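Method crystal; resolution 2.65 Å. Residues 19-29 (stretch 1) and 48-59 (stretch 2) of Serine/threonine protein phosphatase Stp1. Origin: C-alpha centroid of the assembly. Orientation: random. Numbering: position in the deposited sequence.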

# COMPACT_ATOMS: atom_id res chain seq x y z
N SER A 19 -1.26 15.68 -13.37
CA SER A 19 -1.64 16.96 -12.80
C SER A 19 -2.58 16.77 -11.63
O SER A 19 -3.17 17.73 -11.14
N ASN A 20 -2.72 15.53 -11.20
CA ASN A 20 -3.62 15.23 -10.11
C ASN A 20 -3.10 14.01 -9.36
O ASN A 20 -2.81 12.98 -9.96
N ASN A 21 -2.95 14.16 -8.05
CA ASN A 21 -2.49 13.09 -7.19
C ASN A 21 -3.68 12.39 -6.54
O ASN A 21 -4.24 12.91 -5.59
N GLN A 22 -4.04 11.20 -7.03
CA GLN A 22 -5.16 10.47 -6.43
C GLN A 22 -4.70 9.39 -5.44
O GLN A 22 -5.48 8.52 -5.04
N ASP A 23 -3.42 9.44 -5.05
CA ASP A 23 -2.94 8.58 -3.98
C ASP A 23 -3.20 9.30 -2.66
O ASP A 23 -3.17 10.54 -2.64
N PHE A 24 -3.45 8.55 -1.59
CA PHE A 24 -3.45 9.12 -0.22
C PHE A 24 -2.67 8.24 0.76
O PHE A 24 -2.74 7.03 0.69
N ILE A 25 -1.93 8.87 1.68
CA ILE A 25 -1.19 8.14 2.72
C ILE A 25 -1.21 8.86 4.09
O ILE A 25 -1.16 10.10 4.15
N ASN A 26 -1.33 8.08 5.17
CA ASN A 26 -1.32 8.63 6.51
C ASN A 26 -1.00 7.54 7.55
O ASN A 26 -1.08 6.34 7.27
N GLN A 27 -0.62 7.97 8.75
CA GLN A 27 -0.42 7.07 9.86
C GLN A 27 -1.32 7.47 11.03
O GLN A 27 -1.80 8.60 11.09
N PHE A 28 -1.60 6.52 11.92
CA PHE A 28 -2.54 6.72 13.01
C PHE A 28 -2.00 5.90 14.16
O PHE A 28 -1.12 5.10 13.97
N GLU A 29 -2.55 6.11 15.35
CA GLU A 29 -2.17 5.32 16.52
C GLU A 29 -3.40 5.11 17.41
O GLU A 29 -4.10 6.06 17.75
N ALA A 48 -12.90 11.55 -8.39
CA ALA A 48 -13.45 10.32 -7.80
C ALA A 48 -12.34 9.46 -7.21
O ALA A 48 -12.56 8.72 -6.25
N GLY A 49 -11.14 9.56 -7.79
CA GLY A 49 -9.97 8.85 -7.30
C GLY A 49 -9.43 9.50 -6.06
O GLY A 49 -8.96 8.81 -5.15
N ASN A 50 -9.53 10.84 -6.00
CA ASN A 50 -9.10 11.61 -4.83
C ASN A 50 -9.98 11.35 -3.62
O ASN A 50 -9.46 11.11 -2.54
N ILE A 51 -11.30 11.38 -3.84
CA ILE A 51 -12.30 11.15 -2.80
C ILE A 51 -12.15 9.75 -2.20
O ILE A 51 -12.05 9.60 -0.99
N ALA A 52 -12.06 8.73 -3.05
CA ALA A 52 -12.03 7.35 -2.59
C ALA A 52 -10.80 7.05 -1.73
O ALA A 52 -10.92 6.38 -0.69
N SER A 53 -9.65 7.55 -2.17
CA SER A 53 -8.38 7.33 -1.48
C SER A 53 -8.32 8.08 -0.15
O SER A 53 -8.01 7.49 0.87
N GLU A 54 -8.67 9.37 -0.16
CA GLU A 54 -8.74 10.12 1.09
C GLU A 54 -9.84 9.65 2.05
O GLU A 54 -9.65 9.68 3.26
N MET A 55 -10.98 9.19 1.54
CA MET A 55 -12.05 8.74 2.43
C MET A 55 -11.73 7.44 3.18
O MET A 55 -11.89 7.37 4.39
N THR A 56 -11.26 6.44 2.44
CA THR A 56 -10.82 5.18 3.02
C THR A 56 -9.80 5.41 4.12
O THR A 56 -10.03 5.00 5.25
N VAL A 57 -8.70 6.09 3.80
CA VAL A 57 -7.65 6.40 4.76
C VAL A 57 -8.14 7.21 5.98
O VAL A 57 -7.84 6.84 7.10
N THR A 58 -8.90 8.27 5.76
CA THR A 58 -9.41 9.10 6.86
C THR A 58 -10.43 8.35 7.75
O THR A 58 -10.25 8.31 8.95
N ASP A 59 -11.44 7.71 7.15
CA ASP A 59 -12.46 6.94 7.88
C ASP A 59 -11.92 5.77 8.72
O ASP A 59 -12.28 5.62 9.89

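A contact between a strand and a helix can combine side-chain to backbone hydrogen bonds with apolar packing, and in this pair from the phosphatase Stp1 the polar contacts gather at one end. That polar end centres on Ser-53, whose CA-to-CB bond points toward the strand. Its p rotamer (chi1 67°) places Ser-53 OG 2.9 Å from Gln-22 O, but also 3.1 Å from Gly-49 O and 3.1 Å from Asn-50 O, within its own helix. One hydroxyl proton cannot serve all three carbonyls, and the geometry does not settle which receives it. The same oxygen also accepts: water 1 donates to Ser-53 OG at 2.7 Å and to Asp-23 O at 3.1 Å, so the water links the helix to the start of the strand.

About one helical turn before Ser-53, Asn-50 receives a hydrogen bond from Gln-22, whose side chain is in an extended m, t conformation: NE2 of Gln-22 donates to Asn-50 OD1, 3.3 Å away with an N-H...acceptor angle of 159°. Asn-50 leaves the helix sideways, yet its m rotamer brings the amide close to stretch 1. The Gln-22 amide can lie against the helix because Gly-49 has no side chain: NE2 of Gln-22 sits 3.3 Å from CA of Gly-49, and an ideal CB there would fall 2.3 Å from CD of Gln-22, a clash.

Strand 23-29 and helix 48-59 run nearly parallel, 17° apart in direction, with axes approaching to 7.1 Å; the two stretches, 19-29 and 48-59, bury 550 Å² between them, both sides summed. Along the strand, alternation selects the packing residues. Phe-24, Asn-26 and Phe-28 direct CA-to-CB toward the helix, whereas Asp-23, Ile-25 and Gln-27 point away. Phe-24, with chi1 between wells at -148°, makes the broadest contact of stretch 1. Glu-54 CG lies over one face of its ring, 3.8 Å from the centroid and 16° off the normal, a CH-pi contact made by the aliphatic part of an acidic side chain. At the ring edge, Phe-24 CD2 meets Val-57 CG1 at 3.7 Å.

Val-57, in the t rotamer, is the apolar counterpart of Ser-53 one turn on. Besides Phe-24, Val-57 CG1 touches Asn-26 CB at 3.7 Å and Phe-28 CZ at 4.0 Å, so a single methyl meets three successive inward-facing strand residues. The m rotamer of Phe-28 turns its ring back along the strand, bringing Phe-28 CZ within 3.4 Å of Val-57 O. Asn-26 meets Val-57 through its CB; Asn-26 OD1 accepts a hydrogen bond from Gln-27 N at 2.9 Å.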

# COMPACT_ATOMS: atom_id res chain seq x y z
CB SER A 19 -2.34 17.81 -13.85
OG SER A 19 -3.58 17.20 -14.20
CB ASN A 20 -5.03 14.98 -10.67
CG ASN A 20 -6.06 14.89 -9.60
OD1 ASN A 20 -7.07 14.21 -9.75
ND2 ASN A 20 -5.82 15.54 -8.49
CB ASN A 21 -1.59 13.65 -6.08
CG ASN A 21 -0.84 12.57 -5.30
OD1 ASN A 21 -1.06 11.38 -5.50
ND2 ASN A 21 0.05 13.00 -4.42
CB GLN A 22 -6.06 9.85 -7.52
CG GLN A 22 -6.49 10.81 -8.62
CD GLN A 22 -7.45 10.15 -9.60
OE1 GLN A 22 -7.13 9.14 -10.25
NE2 GLN A 22 -8.65 10.73 -9.71
CB ASP A 23 -1.44 8.34 -4.09
CG ASP A 23 -1.05 7.33 -5.17
OD1 ASP A 23 -1.93 6.67 -5.78
OD2 ASP A 23 0.17 7.20 -5.42
CB PHE A 24 -4.89 9.35 0.29
CG PHE A 24 -5.02 10.53 1.23
CD1 PHE A 24 -4.98 11.83 0.74
CD2 PHE A 24 -5.18 10.35 2.59
CE1 PHE A 24 -5.11 12.93 1.61
CE2 PHE A 24 -5.30 11.43 3.45
CZ PHE A 24 -5.27 12.72 2.96
CB ILE A 25 0.26 7.85 2.27
CG1 ILE A 25 0.87 6.69 3.05
CG2 ILE A 25 1.13 9.09 2.38
CD1 ILE A 25 2.31 6.40 2.63
CB ASN A 26 -2.65 9.30 6.84
CG ASN A 26 -2.49 10.54 7.72
OD1 ASN A 26 -1.45 10.74 8.34
ND2 ASN A 26 -3.53 11.38 7.77
CB GLN A 27 1.04 7.02 10.28
CG GLN A 27 1.57 8.31 10.88
CD GLN A 27 3.06 8.21 11.25
OE1 GLN A 27 3.46 7.32 11.99
NE2 GLN A 27 3.87 9.13 10.74
CB PHE A 28 -3.97 6.24 12.63
CG PHE A 28 -4.49 6.86 11.37
CD1 PHE A 28 -4.35 6.21 10.13
CD2 PHE A 28 -5.08 8.12 11.40
CE1 PHE A 28 -4.78 6.82 8.96
CE2 PHE A 28 -5.52 8.73 10.24
CZ PHE A 28 -5.38 8.08 9.02
CB GLU A 29 -1.06 6.04 17.28
CG GLU A 29 -0.60 5.30 18.51
CD GLU A 29 0.73 5.82 19.05
OE1 GLU A 29 1.73 5.86 18.28
OE2 GLU A 29 0.77 6.18 20.25
CB ALA A 48 -14.23 9.52 -8.83
CB ASN A 50 -9.10 13.11 -5.13
CG ASN A 50 -8.30 13.46 -6.36
OD1 ASN A 50 -8.71 13.14 -7.47
ND2 ASN A 50 -7.16 14.10 -6.17
CB ILE A 51 -13.76 11.42 -3.34
CG1 ILE A 51 -14.02 12.92 -3.51
CG2 ILE A 51 -14.83 10.86 -2.43
CD1 ILE A 51 -14.13 13.70 -2.19
CB ALA A 52 -12.09 6.40 -3.78
CB SER A 53 -7.18 7.68 -2.37
OG SER A 53 -7.09 9.06 -2.68
CB GLU A 54 -8.83 11.63 0.84
CG GLU A 54 -8.80 12.46 2.12
CD GLU A 54 -8.62 13.94 1.86
OE1 GLU A 54 -8.48 14.32 0.67
OE2 GLU A 54 -8.61 14.71 2.85
CB MET A 55 -13.36 8.58 1.68
CG MET A 55 -14.60 8.65 2.53
SD MET A 55 -15.97 9.19 1.49
CE MET A 55 -16.17 10.94 1.95
CB THR A 56 -10.18 4.30 1.95
OG1 THR A 56 -11.12 4.06 0.90
CG2 THR A 56 -9.70 2.97 2.53
CB VAL A 57 -6.43 7.12 4.05
CG1 VAL A 57 -5.42 7.66 5.07
CG2 VAL A 57 -5.75 6.19 3.04
CB THR A 58 -9.97 10.48 6.38
OG1 THR A 58 -9.00 11.13 5.57
CG2 THR A 58 -10.29 11.42 7.55
CB ASP A 59 -13.54 6.39 6.94
CG ASP A 59 -14.49 7.46 6.42
OD1 ASP A 59 -14.36 8.64 6.81
OD2 ASP A 59 -15.37 7.10 5.60
O HOH W 1 -6.12 11.52 -2.91